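Local structure of 26S proteasome regulatory subunit rpn10 (Schizosaccharomyces pombe, 2X5N) at residues A[56-61]-A[90-95]; A[84-89]-A[111-116]; A[166-171]-A[179-184]. The protein serves as a regulatory subunit of the 26S proteasome, binds K48-linked polyubiquitin chains and protects them from deubiquitinating enzymes, thereby promoting protein degradation. All blocks are in the same frame, centred on the assembly; numbering follows the deposited sequence. Where two conformers were deposited one is given.

Interaction 1. Residues A[56-61]-A[90-95]; sequences NSPQVL and IQIAQL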
ATOM      1  N   ASN A  56       3.668  -6.656 -14.405  1.00  6.63           N
ATOM      2  CA  ASN A  56       3.196  -6.038 -15.629  1.00  8.61           C
ATOM      3  C   ASN A  56       1.831  -5.395 -15.695  1.00  7.99           C
ATOM      4  O   ASN A  56       1.499  -4.705 -16.641  1.00 11.98           O
ATOM      5  CB  ASN A  56       3.575  -6.802 -16.903  1.00  9.79           C
ATOM      6  CG  ASN A  56       5.009  -7.221 -16.919  1.00  9.40           C
ATOM      7  OD1 ASN A  56       5.910  -6.380 -16.865  1.00 10.56           O
ATOM      8  ND2 ASN A  56       5.246  -8.532 -17.007  1.00 13.59           N
ATOM      9  N   SER A  57       1.024  -5.654 -14.679  1.00  7.67           N
ATOM     10  CA  SER A  57      -0.380  -5.279 -14.739  1.00  6.97           C
ATOM     11  C   SER A  57      -0.991  -5.421 -13.366  1.00  6.79           C
ATOM     12  O   SER A  57      -1.089  -6.530 -12.836  1.00  7.37           O
ATOM     13  CB  SER A  57      -1.153  -6.167 -15.727  1.00 10.17           C
ATOM     14  OG  SER A  57      -2.476  -5.686 -15.800  1.00 13.55           O
ATOM     15  N   PRO A  58      -1.409  -4.310 -12.773  1.00  5.46           N
ATOM     16  CA  PRO A  58      -2.111  -4.396 -11.495  1.00  5.92           C
ATOM     17  C   PRO A  58      -3.326  -5.278 -11.422  1.00  6.19           C
ATOM     18  O   PRO A  58      -4.119  -5.201 -12.367  1.00  8.39           O
ATOM     19  CB  PRO A  58      -2.340  -2.950 -11.077  1.00  6.77           C
ATOM     20  CG  PRO A  58      -1.374  -2.157 -11.886  1.00  8.40           C
ATOM     21  CD  PRO A  58      -1.185  -2.917 -13.176  1.00  8.87           C
ATOM     22  N   GLN A  59      -3.487  -6.090 -10.389  1.00  6.41           N
ATOM     23  CA  GLN A  59      -4.614  -6.997 -10.298  1.00  6.14           C
ATOM     24  C   GLN A  59      -5.310  -6.823  -8.965  1.00  6.56           C
ATOM     25  O   GLN A  59      -4.653  -6.690  -7.962  1.00  7.62           O
ATOM     26  CB  GLN A  59      -4.132  -8.443 -10.331  1.00  9.47           C
ATOM     27  CG  GLN A  59      -3.261  -8.824 -11.470  1.00 15.21           C
ATOM     28  CD  GLN A  59      -4.009  -8.859 -12.768  1.00 16.86           C
ATOM     29  OE1 GLN A  59      -5.084  -9.461 -12.861  1.00 22.27           O
ATOM     30  NE2 GLN A  59      -3.433  -8.252 -13.808  1.00 16.96           N
ATOM     31  N   VAL A  60      -6.638  -6.858  -8.946  1.00  6.44           N
ATOM     32  CA  VAL A  60      -7.351  -6.935  -7.693  1.00  7.47           C
ATOM     33  C   VAL A  60      -7.355  -8.405  -7.239  1.00  6.96           C
ATOM     34  O   VAL A  60      -7.903  -9.268  -7.920  1.00 10.85           O
ATOM     35  CB  VAL A  60      -8.787  -6.384  -7.809  1.00  9.80           C
ATOM     36  CG1 VAL A  60      -9.511  -6.548  -6.478  1.00 12.22           C
ATOM     37  CG2 VAL A  60      -8.766  -4.938  -8.265  1.00 11.61           C
ATOM     38  N   LEU A  61      -6.704  -8.682  -6.120  1.00  5.60           N
ATOM     39  CA  LEU A  61      -6.630 -10.034  -5.558  1.00  6.86           C
ATOM     40  C   LEU A  61      -7.749 -10.352  -4.587  1.00  7.49           C
ATOM     41  O   LEU A  61      -8.206 -11.481  -4.520  1.00  8.19           O
ATOM     42  CB  LEU A  61      -5.293 -10.232  -4.846  1.00  8.13           C
ATOM     43  CG  LEU A  61      -4.024 -10.156  -5.694  1.00  8.70           C
ATOM     44  CD1 LEU A  61      -2.798 -10.563  -4.849  1.00  9.68           C
ATOM     45  CD2 LEU A  61      -4.131 -10.960  -6.986  1.00 14.66           C
ATOM     46  N   ILE A  90      -2.577   2.854  -8.499  0.54  5.27           N
ATOM     47  CA  ILE A  90      -3.338   3.722  -7.623  0.54  5.23           C
ATOM     48  C   ILE A  90      -4.601   4.253  -8.316  0.54  4.76           C
ATOM     49  O   ILE A  90      -5.552   4.633  -7.641  0.54  6.33           O
ATOM     50  CB  ILE A  90      -2.492   4.867  -7.032  0.54  5.18           C
ATOM     51  CG1 ILE A  90      -1.953   5.760  -8.143  0.54  9.25           C
ATOM     52  CG2 ILE A  90      -1.358   4.312  -6.165  0.54  5.38           C
ATOM     53  CD1 ILE A  90      -1.238   7.026  -7.626  0.54 11.94           C
ATOM     54  N   GLN A  91      -4.640   4.238  -9.649  1.00  3.99           N
ATOM     55  CA  GLN A  91      -5.889   4.549 -10.352  1.00  4.43           C
ATOM     56  C   GLN A  91      -6.907   3.410 -10.242  1.00  4.13           C
ATOM     57  O   GLN A  91      -8.073   3.639  -9.923  1.00  4.75           O
ATOM     58  CB  GLN A  91      -5.590   4.892 -11.804  1.00  5.38           C
ATOM     59  CG  GLN A  91      -4.882   6.196 -11.963  1.00  6.39           C
ATOM     60  CD  GLN A  91      -4.688   6.578 -13.406  1.00  7.45           C
ATOM     61  OE1 GLN A  91      -4.666   5.726 -14.295  1.00  7.49           O
ATOM     62  NE2 GLN A  91      -4.547   7.879 -13.654  1.00 10.67           N
ATOM     63  N   ILE A  92      -6.464   2.176 -10.480  1.00  4.29           N
ATOM     64  CA  ILE A  92      -7.339   1.025 -10.354  1.00  4.26           C
ATOM     65  C   ILE A  92      -7.849   0.897  -8.916  1.00  3.93           C
ATOM     66  O   ILE A  92      -9.005   0.545  -8.676  1.00  5.43           O
ATOM     67  CB  ILE A  92      -6.629  -0.239 -10.826  1.00  5.19           C
ATOM     68  CG1 ILE A  92      -6.404  -0.191 -12.348  1.00  5.07           C
ATOM     69  CG2 ILE A  92      -7.413  -1.492 -10.457  1.00  7.62           C
ATOM     70  CD1 ILE A  92      -5.430  -1.235 -12.866  1.00  8.64           C
ATOM     71  N   ALA A  93      -6.989   1.207  -7.941  1.00  4.09           N
ATOM     72  CA  ALA A  93      -7.398   1.166  -6.543  1.00  4.41           C
ATOM     73  C   ALA A  93      -8.519   2.145  -6.278  1.00  4.21           C
ATOM     74  O   ALA A  93      -9.445   1.858  -5.524  1.00  5.27           O
ATOM     75  CB  ALA A  93      -6.212   1.478  -5.643  1.00  5.67           C
ATOM     76  N   GLN A  94      -8.439   3.339  -6.861  1.00  4.13           N
ATOM     77  CA  GLN A  94      -9.533   4.296  -6.705  1.00  5.01           C
ATOM     78  C   GLN A  94     -10.837   3.787  -7.319  1.00  5.74           C
ATOM     79  O   GLN A  94     -11.916   3.982  -6.749  1.00  6.37           O
ATOM     80  CB  GLN A  94      -9.148   5.632  -7.305  1.00  4.63           C
ATOM     81  CG  GLN A  94      -8.116   6.338  -6.433  1.00  5.54           C
ATOM     82  CD  GLN A  94      -7.699   7.643  -7.030  1.00  6.70           C
ATOM     83  OE1 GLN A  94      -8.439   8.640  -6.963  1.00  7.70           O
ATOM     84  NE2 GLN A  94      -6.503   7.677  -7.614  1.00  7.34           N
ATOM     85  N   LEU A  95     -10.749   3.150  -8.482  1.00  5.24           N
ATOM     86  CA  LEU A  95     -11.926   2.536  -9.082  1.00  5.56           C
ATOM     87  C   LEU A  95     -12.501   1.452  -8.144  1.00  6.09           C
ATOM     88  O   LEU A  95     -13.709   1.397  -7.909  1.00  7.00           O
ATOM     89  CB  LEU A  95     -11.569   1.975 -10.468  1.00  7.70           C
ATOM     90  CG  LEU A  95     -12.644   1.150 -11.198  1.00  7.65           C
ATOM     91  CD1 LEU A  95     -13.920   1.948 -11.407  1.00 11.51           C
ATOM     92  CD2 LEU A  95     -12.108   0.669 -12.521  1.00 10.50           C
TER
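Ile92 meets Pro58 and Val60 with two different branches. Its terminal methyl CD1 lies 4.0 Å from CB of Pro58. Its branch methyl CG2 faces CG2 of Val60 at a looser 4.3 Å. The side-chain shape explains this division. CG2 stands anti to the backbone N, while CG1 sits beside that N (chi1 -69°). The chain then runs on nearly straight (chi2 166°) and carries CD1 out to the proline ring. The contact is wholly apolar and lies at the surface.

Around this first shell each segment has a polar bond of its own. The side chain of Gln59 leaves the backbone away from the helix, and NE2 bonds Ser57 O at 3.1 Å. That donor stands above the carbonyl plane. On the helix, Ile90 O takes both Gln94 N and Gln94 NE2, from opposite faces of its plane. Gln94 OE1 in turn bonds Asn134 ND2. Ile92 also touches Met51 of strand 47-52. Leu61 pairs by backbone with Leu50 of the same strand. Helix 86-98 here packs beside edge strand 60-63 and the loop before it, in the alpha/beta von Willebrand factor A fold.

Interaction 2. Residues A[84-89]-A[111-116]; sequences AKFGDG and AFVGSP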
ATOM      1  N   ALA A  84       6.674  -3.005 -12.386  1.00  5.59           N
ATOM      2  CA  ALA A  84       5.691  -2.361 -11.533  1.00  5.48           C
ATOM      3  C   ALA A  84       5.039  -1.212 -12.282  1.00  5.03           C
ATOM      4  O   ALA A  84       5.713  -0.468 -13.003  1.00  6.29           O
ATOM      5  CB  ALA A  84       6.354  -1.854 -10.280  1.00  7.62           C
ATOM      6  N   LYS A  85       3.745  -1.042 -12.039  1.00  4.85           N
ATOM      7  CA  LYS A  85       2.952   0.001 -12.670  1.00  5.28           C
ATOM      8  C   LYS A  85       2.255   0.799 -11.586  1.00  4.33           C
ATOM      9  O   LYS A  85       1.063   0.636 -11.347  1.00  4.48           O
ATOM     10  CB  LYS A  85       1.912  -0.646 -13.574  1.00  6.98           C
ATOM     11  CG  LYS A  85       2.510  -1.604 -14.592  1.00  9.40           C
ATOM     12  CD  LYS A  85       3.259  -0.848 -15.637  1.00 14.22           C
ATOM     13  CE  LYS A  85       3.746  -1.773 -16.740  1.00 22.88           C
ATOM     14  NZ  LYS A  85       4.297  -0.977 -17.870  1.00 26.64           N
ATOM     15  N   PHE A  86       3.011   1.681 -10.946  1.00  4.42           N
ATOM     16  CA  PHE A  86       2.539   2.412  -9.776  1.00  5.40           C
ATOM     17  C   PHE A  86       1.288   3.255 -10.061  1.00  4.86           C
ATOM     18  O   PHE A  86       0.262   3.124  -9.384  1.00  4.77           O
ATOM     19  CB  PHE A  86       3.651   3.306  -9.231  1.00  5.77           C
ATOM     20  CG  PHE A  86       3.211   4.159  -8.082  1.00  5.79           C
ATOM     21  CD1 PHE A  86       3.061   3.628  -6.811  1.00  6.72           C
ATOM     22  CD2 PHE A  86       2.947   5.509  -8.260  1.00  6.43           C
ATOM     23  CE1 PHE A  86       2.630   4.419  -5.748  1.00  7.57           C
ATOM     24  CE2 PHE A  86       2.537   6.305  -7.197  1.00  8.48           C
ATOM     25  CZ  PHE A  86       2.383   5.753  -5.952  1.00  8.65           C
ATOM     26  N   GLY A  87       1.354   4.114 -11.077  1.00  5.44           N
ATOM     27  CA  GLY A  87       0.224   4.992 -11.362  1.00  5.60           C
ATOM     28  C   GLY A  87      -1.030   4.227 -11.782  1.00  5.35           C
ATOM     29  O   GLY A  87      -2.135   4.533 -11.350  1.00  5.61           O
ATOM     30  N   ASP A  88      -0.873   3.234 -12.646  1.00  5.07           N
ATOM     31  CA  ASP A  88      -2.015   2.391 -12.997  1.00  5.43           C
ATOM     32  C   ASP A  88      -2.607   1.770 -11.741  1.00  4.34           C
ATOM     33  O   ASP A  88      -3.824   1.681 -11.601  1.00  4.88           O
ATOM     34  CB  ASP A  88      -1.614   1.266 -13.958  1.00  6.60           C
ATOM     35  CG  ASP A  88      -1.382   1.734 -15.373  1.00 11.26           C
ATOM     36  OD1 ASP A  88      -1.813   2.828 -15.763  1.00 13.04           O
ATOM     37  OD2 ASP A  88      -0.805   0.954 -16.141  1.00 15.95           O
ATOM     38  N   GLY A  89      -1.748   1.314 -10.821  1.00  4.36           N
ATOM     39  CA  GLY A  89      -2.222   0.694  -9.594  1.00  5.20           C
ATOM     40  C   GLY A  89      -3.048   1.640  -8.735  1.00  4.22           C
ATOM     41  O   GLY A  89      -4.117   1.252  -8.263  1.00  5.25           O
ATOM     42  N   ALA A 111       0.252   1.679  -0.200  1.00  3.35           N
ATOM     43  CA  ALA A 111       0.994   1.081  -1.289  1.00  4.42           C
ATOM     44  C   ALA A 111       2.455   0.880  -0.931  1.00  3.91           C
ATOM     45  O   ALA A 111       3.106   1.786  -0.394  1.00  6.01           O
ATOM     46  CB  ALA A 111       0.913   1.963  -2.540  1.00  3.96           C
ATOM     47  N   PHE A 112       2.976  -0.276  -1.307  1.00  3.91           N
ATOM     48  CA  PHE A 112       4.389  -0.574  -1.209  1.00  4.23           C
ATOM     49  C   PHE A 112       5.073  -0.274  -2.538  1.00  4.68           C
ATOM     50  O   PHE A 112       4.567  -0.633  -3.597  1.00  6.41           O
ATOM     51  CB  PHE A 112       4.594  -2.048  -0.906  1.00  5.91           C
ATOM     52  CG  PHE A 112       4.155  -2.475   0.460  1.00  6.27           C
ATOM     53  CD1 PHE A 112       5.082  -2.632   1.484  1.00  6.70           C
ATOM     54  CD2 PHE A 112       2.811  -2.742   0.726  1.00  6.69           C
ATOM     55  CE1 PHE A 112       4.691  -3.069   2.736  1.00  7.13           C
ATOM     56  CE2 PHE A 112       2.420  -3.176   1.982  1.00  6.02           C
ATOM     57  CZ  PHE A 112       3.362  -3.353   2.984  1.00  7.70           C
ATOM     58  N   VAL A 113       6.232   0.379  -2.471  1.00  4.54           N
ATOM     59  CA  VAL A 113       7.042   0.628  -3.642  1.00  4.77           C
ATOM     60  C   VAL A 113       8.463   0.148  -3.358  1.00  3.86           C
ATOM     61  O   VAL A 113       9.156   0.680  -2.490  1.00  4.50           O
ATOM     62  CB  VAL A 113       7.063   2.132  -3.988  1.00  7.28           C
ATOM     63  CG1 VAL A 113       8.044   2.396  -5.160  1.00  8.91           C
ATOM     64  CG2 VAL A 113       5.650   2.620  -4.319  1.00 10.60           C
ATOM     65  N   GLY A 114       8.875  -0.882  -4.092  1.00  4.96           N
ATOM     66  CA  GLY A 114      10.225  -1.432  -4.009  1.00  4.72           C
ATOM     67  C   GLY A 114      10.885  -1.482  -5.362  1.00  5.81           C
ATOM     68  O   GLY A 114      11.859  -2.211  -5.562  1.00  7.05           O
ATOM     69  N   SER A 115      10.395  -0.645  -6.266  0.70  4.78           N
ATOM     70  CA  SER A 115      10.810  -0.642  -7.656  0.70  6.14           C
ATOM     71  C   SER A 115      10.778   0.789  -8.177  0.70  6.44           C
ATOM     72  O   SER A 115      10.022   1.620  -7.687  0.70  7.13           O
ATOM     73  CB  SER A 115       9.838  -1.470  -8.481  0.70  5.99           C
ATOM     74  OG  SER A 115       8.529  -1.041  -8.189  0.70  7.13           O
ATOM     75  N   PRO A 116      11.555   1.077  -9.225  1.00  7.36           N
ATOM     76  CA  PRO A 116      11.441   2.378  -9.864  1.00 10.51           C
ATOM     77  C   PRO A 116      10.056   2.804 -10.283  1.00 10.44           C
ATOM     78  O   PRO A 116       9.365   1.982 -10.854  1.00 12.07           O
ATOM     79  CB  PRO A 116      12.555   2.409 -10.917  1.00 11.45           C
ATOM     80  CG  PRO A 116      13.445   1.276 -10.568  1.00 12.99           C
ATOM     81  CD  PRO A 116      12.584   0.242  -9.864  1.00 10.15           C
TER
HETATM   82  O   HOH W   1       5.925   1.817 -11.333  1.00  6.93           O
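This is a buried, largely apolar contact between the start of helix 86-98 and the end of strand 106-113, with the turn that follows it. Phe86 has the largest share. Its ring atoms CD1 and CE1 meet CG2 of Val113, with CD1 at 3.7 Å. The two side chains cross at about a right angle, and the methyl approaches the ring obliquely. Ala111 lies further back along the strand, its CB 4.4 Å from Phe86 CE1. The ring reaches the strand because CG is anti to the backbone N (chi1 176°).

Ala84 faces Ser115 beyond the strand end. Their side chains are close, but Ser115 was modelled in two conformers, so the short approach is doubtful. In the conformer described, Ser115 OG bonds Asp10 OD2, which also accepts Gly114 N. Asp10 and Ser12 follow strand 3-9, at the place where many VWA domains have the DxSxS metal-site motif. Here Trp14 stands at the position of its last serine.

A water accepts from Phe86 N at 2.9 Å. Its links to Ala84 O and Pro116 O are weak. Lys85 is the N-cap of the helix, and Gly87 N bonds Glu119 OE1. Phe86 and Val113 both touch Ile140 of strand 136-143. Phe112 points away from helix 86-98, to the face of the sheet covered by helix 24-42.

Interaction 3. Residues A[166-171]-A[179-184]; sequences HLVSIP and DLVNQS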
ATOM      1  N   HIS A 166       1.043   9.646   4.393  1.00  5.26           N
ATOM      2  CA  HIS A 166       2.366   9.385   4.962  1.00  6.43           C
ATOM      3  C   HIS A 166       3.288   8.712   3.975  1.00  5.69           C
ATOM      4  O   HIS A 166       2.863   7.854   3.213  1.00  7.56           O
ATOM      5  CB  HIS A 166       2.277   8.488   6.215  1.00  6.39           C
ATOM      6  CG  HIS A 166       1.308   9.003   7.217  1.00  7.64           C
ATOM      7  ND1 HIS A 166      -0.045   8.765   7.138  1.00  9.54           N
ATOM      8  CD2 HIS A 166       1.491   9.794   8.296  1.00 11.18           C
ATOM      9  CE1 HIS A 166      -0.656   9.385   8.132  1.00 11.84           C
ATOM     10  NE2 HIS A 166       0.256  10.011   8.856  1.00 13.72           N
ATOM     11  N   LEU A 167       4.545   9.116   4.025  1.00  6.06           N
ATOM     12  CA  LEU A 167       5.623   8.418   3.348  1.00  5.12           C
ATOM     13  C   LEU A 167       6.514   7.804   4.414  1.00  4.59           C
ATOM     14  O   LEU A 167       7.081   8.521   5.256  1.00  5.34           O
ATOM     15  CB  LEU A 167       6.422   9.382   2.484  1.00  6.86           C
ATOM     16  CG  LEU A 167       7.635   8.759   1.798  1.00  7.87           C
ATOM     17  CD1 LEU A 167       7.259   7.635   0.865  1.00  8.62           C
ATOM     18  CD2 LEU A 167       8.386   9.842   1.048  1.00 10.13           C
ATOM     19  N   VAL A 168       6.621   6.483   4.382  1.00  4.64           N
ATOM     20  CA  VAL A 168       7.444   5.729   5.322  1.00  4.25           C
ATOM     21  C   VAL A 168       8.552   5.108   4.462  1.00  4.57           C
ATOM     22  O   VAL A 168       8.301   4.218   3.640  1.00  6.46           O
ATOM     23  CB  VAL A 168       6.636   4.645   6.053  1.00  5.98           C
ATOM     24  CG1 VAL A 168       7.535   3.778   6.948  1.00  7.81           C
ATOM     25  CG2 VAL A 168       5.483   5.289   6.846  1.00  7.26           C
ATOM     26  N   SER A 169       9.791   5.548   4.670  0.89  4.98           N
ATOM     27  CA  SER A 169      10.914   5.143   3.831  0.89  4.92           C
ATOM     28  C   SER A 169      11.854   4.341   4.705  0.89  3.78           C
ATOM     29  O   SER A 169      12.344   4.866   5.698  0.89  6.60           O
ATOM     30  CB  SER A 169      11.633   6.388   3.305  0.89  7.94           C
ATOM     31  OG  SER A 169      10.766   7.196   2.548  0.89 10.79           O
ATOM     32  N   ILE A 170      12.123   3.093   4.326  0.89  4.23           N
ATOM     33  CA  ILE A 170      12.901   2.216   5.187  0.89  5.65           C
ATOM     34  C   ILE A 170      14.036   1.629   4.381  0.89  5.06           C
ATOM     35  O   ILE A 170      13.791   0.852   3.473  0.89  4.91           O
ATOM     36  CB  ILE A 170      12.060   1.045   5.682  0.89 15.56           C
ATOM     37  CG1 ILE A 170      10.827   1.542   6.446  0.89 53.61           C
ATOM     38  CG2 ILE A 170      12.898   0.118   6.561  0.89 31.73           C
ATOM     39  CD1 ILE A 170      11.144   2.306   7.698  0.89 81.02           C
ATOM     40  N   PRO A 171      15.275   2.022   4.678  1.00  5.57           N
ATOM     41  CA  PRO A 171      16.438   1.399   4.058  1.00  6.48           C
ATOM     42  C   PRO A 171      16.677  -0.054   4.334  1.00  6.00           C
ATOM     43  O   PRO A 171      16.137  -0.551   5.321  1.00  7.40           O
ATOM     44  CB  PRO A 171      17.624   2.324   4.362  1.00 12.41           C
ATOM     45  CG  PRO A 171      17.078   3.407   5.246  1.00 13.02           C
ATOM     46  CD  PRO A 171      15.651   3.074   5.633  1.00  8.50           C
ATOM     47  N   ASP A 179       8.272  -4.873  11.588  1.00  6.76           N
ATOM     48  CA  ASP A 179       8.515  -4.230  12.876  1.00  7.90           C
ATOM     49  C   ASP A 179       8.788  -2.749  12.679  1.00  6.38           C
ATOM     50  O   ASP A 179       8.268  -1.916  13.407  1.00  8.42           O
ATOM     51  CB  ASP A 179       9.689  -4.890  13.602  1.00  9.32           C
ATOM     52  CG  ASP A 179       9.376  -6.317  14.038  0.70 14.23           C
ATOM     53  OD1 ASP A 179       8.206  -6.595  14.353  0.72 15.63           O
ATOM     54  OD2 ASP A 179      10.291  -7.155  14.054  0.80 18.07           O
ATOM     55  N   LEU A 180       9.634  -2.422  11.716  1.00  6.37           N
ATOM     56  CA  LEU A 180       9.972  -1.024  11.452  1.00  7.42           C
ATOM     57  C   LEU A 180       8.756  -0.205  11.022  1.00  5.56           C
ATOM     58  O   LEU A 180       8.552   0.901  11.501  1.00  7.27           O
ATOM     59  CB  LEU A 180      11.087  -0.958  10.414  1.00  8.76           C
ATOM     60  CG  LEU A 180      12.414  -1.510  10.942  1.00  9.37           C
ATOM     61  CD1 LEU A 180      13.374  -1.769   9.794  1.00 11.71           C
ATOM     62  CD2 LEU A 180      13.032  -0.535  11.951  1.00 14.76           C
ATOM     63  N   VAL A 181       7.931  -0.747  10.137  1.00  6.68           N
ATOM     64  CA  VAL A 181       6.713  -0.048   9.744  1.00  6.31           C
ATOM     65  C   VAL A 181       5.716   0.020  10.917  1.00  6.49           C
ATOM     66  O   VAL A 181       4.977   0.995  11.075  1.00  7.03           O
ATOM     67  CB  VAL A 181       6.074  -0.668   8.489  1.00  5.30           C
ATOM     68  CG1 VAL A 181       4.823   0.090   8.115  1.00  7.59           C
ATOM     69  CG2 VAL A 181       7.066  -0.658   7.316  1.00  6.44           C
ATOM     70  N   ASN A 182       5.674  -1.015  11.734  1.00  6.81           N
ATOM     71  CA  ASN A 182       4.807  -0.980  12.902  1.00  7.63           C
ATOM     72  C   ASN A 182       5.219   0.159  13.844  1.00  8.16           C
ATOM     73  O   ASN A 182       4.371   0.694  14.554  1.00 10.72           O
ATOM     74  CB  ASN A 182       4.811  -2.323  13.635  1.00  8.90           C
ATOM     75  CG  ASN A 182       3.699  -2.436  14.662  1.00 11.54           C
ATOM     76  OD1 ASN A 182       2.579  -2.049  14.416  1.00 12.20           O
ATOM     77  ND2 ASN A 182       4.017  -2.989  15.822  1.00 17.42           N
ATOM     78  N   GLN A 183       6.497   0.549  13.805  1.00  8.44           N
ATOM     79  CA  GLN A 183       7.058   1.608  14.642  1.00 11.23           C
ATOM     80  C   GLN A 183       6.937   2.989  13.996  1.00  9.35           C
ATOM     81  O   GLN A 183       7.415   4.000  14.542  1.00 10.45           O
ATOM     82  CB  GLN A 183       8.554   1.315  14.894  1.00 15.86           C
ATOM     83  CG  GLN A 183       8.822   0.066  15.763  1.00 19.35           C
ATOM     84  CD  GLN A 183      10.238  -0.514  15.607  1.00 27.53           C
ATOM     85  OE1 GLN A 183      11.194   0.195  15.279  1.00 27.26           O
ATOM     86  NE2 GLN A 183      10.369  -1.814  15.854  1.00 38.11           N
ATOM     87  N   SER A 184       6.327   3.029  12.820  1.00  7.18           N
ATOM     88  CA  SER A 184       6.140   4.271  12.064  1.00  6.07           C
ATOM     89  C   SER A 184       4.780   4.873  12.352  1.00  6.66           C
ATOM     90  O   SER A 184       3.960   4.258  13.026  1.00  7.49           O
ATOM     91  CB  SER A 184       6.257   4.005  10.559  1.00  6.87           C
ATOM     92  OG  SER A 184       5.058   3.467   9.997  1.00  5.65           O
TER
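The last strand of the sheet, 166-170, is covered here by the helix that follows it, 177-182, and by the turn at that helix's C-terminal end. Val168 packs on Ser184. The serine comes up against both valine methyls: Val168 CG2 lies 3.7 Å from Ser184 OG, and Val168 CG1 lies 3.8 Å from Ser184 CB.

The hydroxyl is held by bonds to its own turn. Ser184 OG donates to Val181 O at 2.7 Å, in the carbonyl plane and on a lone pair. The backbone N of Ser184 bonds the same oxygen, so two donors grip Val181 O. Ser184 OG also takes Ile186 N. With chi1 80°, OG sits between the backbone N and the carbonyl carbon, and this turns it back to the helix end.

In the VWA fold both faces of the central sheet carry helices. Helix 177-182 lies on the same side as helix 24-42: Val181 touches Thr31 and Met34 there, and Ile141 in the sheet. Val181 CG2 comes loosely to Val168 CG1, at 4.5 Å.

Further along the strand Ile170 meets Leu180. In the conformer described, one of two, Ile170 CG2 is 3.8 Å from Leu180 CD1, and the side chains cross obliquely. Val168 pairs by backbone with Ile140 and His142 of strand 136-143, and Ile170 O bonds Tyr20 OH.

Interactions 1 and 2 share helix 86-98 and touch each other: Pro58 CG lies 3.6 Å from Gly89 N. Interaction 2 is buried. It packs an aromatic ring at the helix start on a central strand, with a water bonded to the backbone N of Phe86. Interaction 1 is a surface contact less than two turns further along the helix, where a few aliphatic groups touch at one edge of the sheet. Interaction 3 is partly buried and concerns the other edge strand and a different helix. Its centre is about 23 Å from that of interaction 1, across the chain's centre. Interactions 2 and 3 each include a serine: Ser115 bonds Asp10, Ser184 its own helix end.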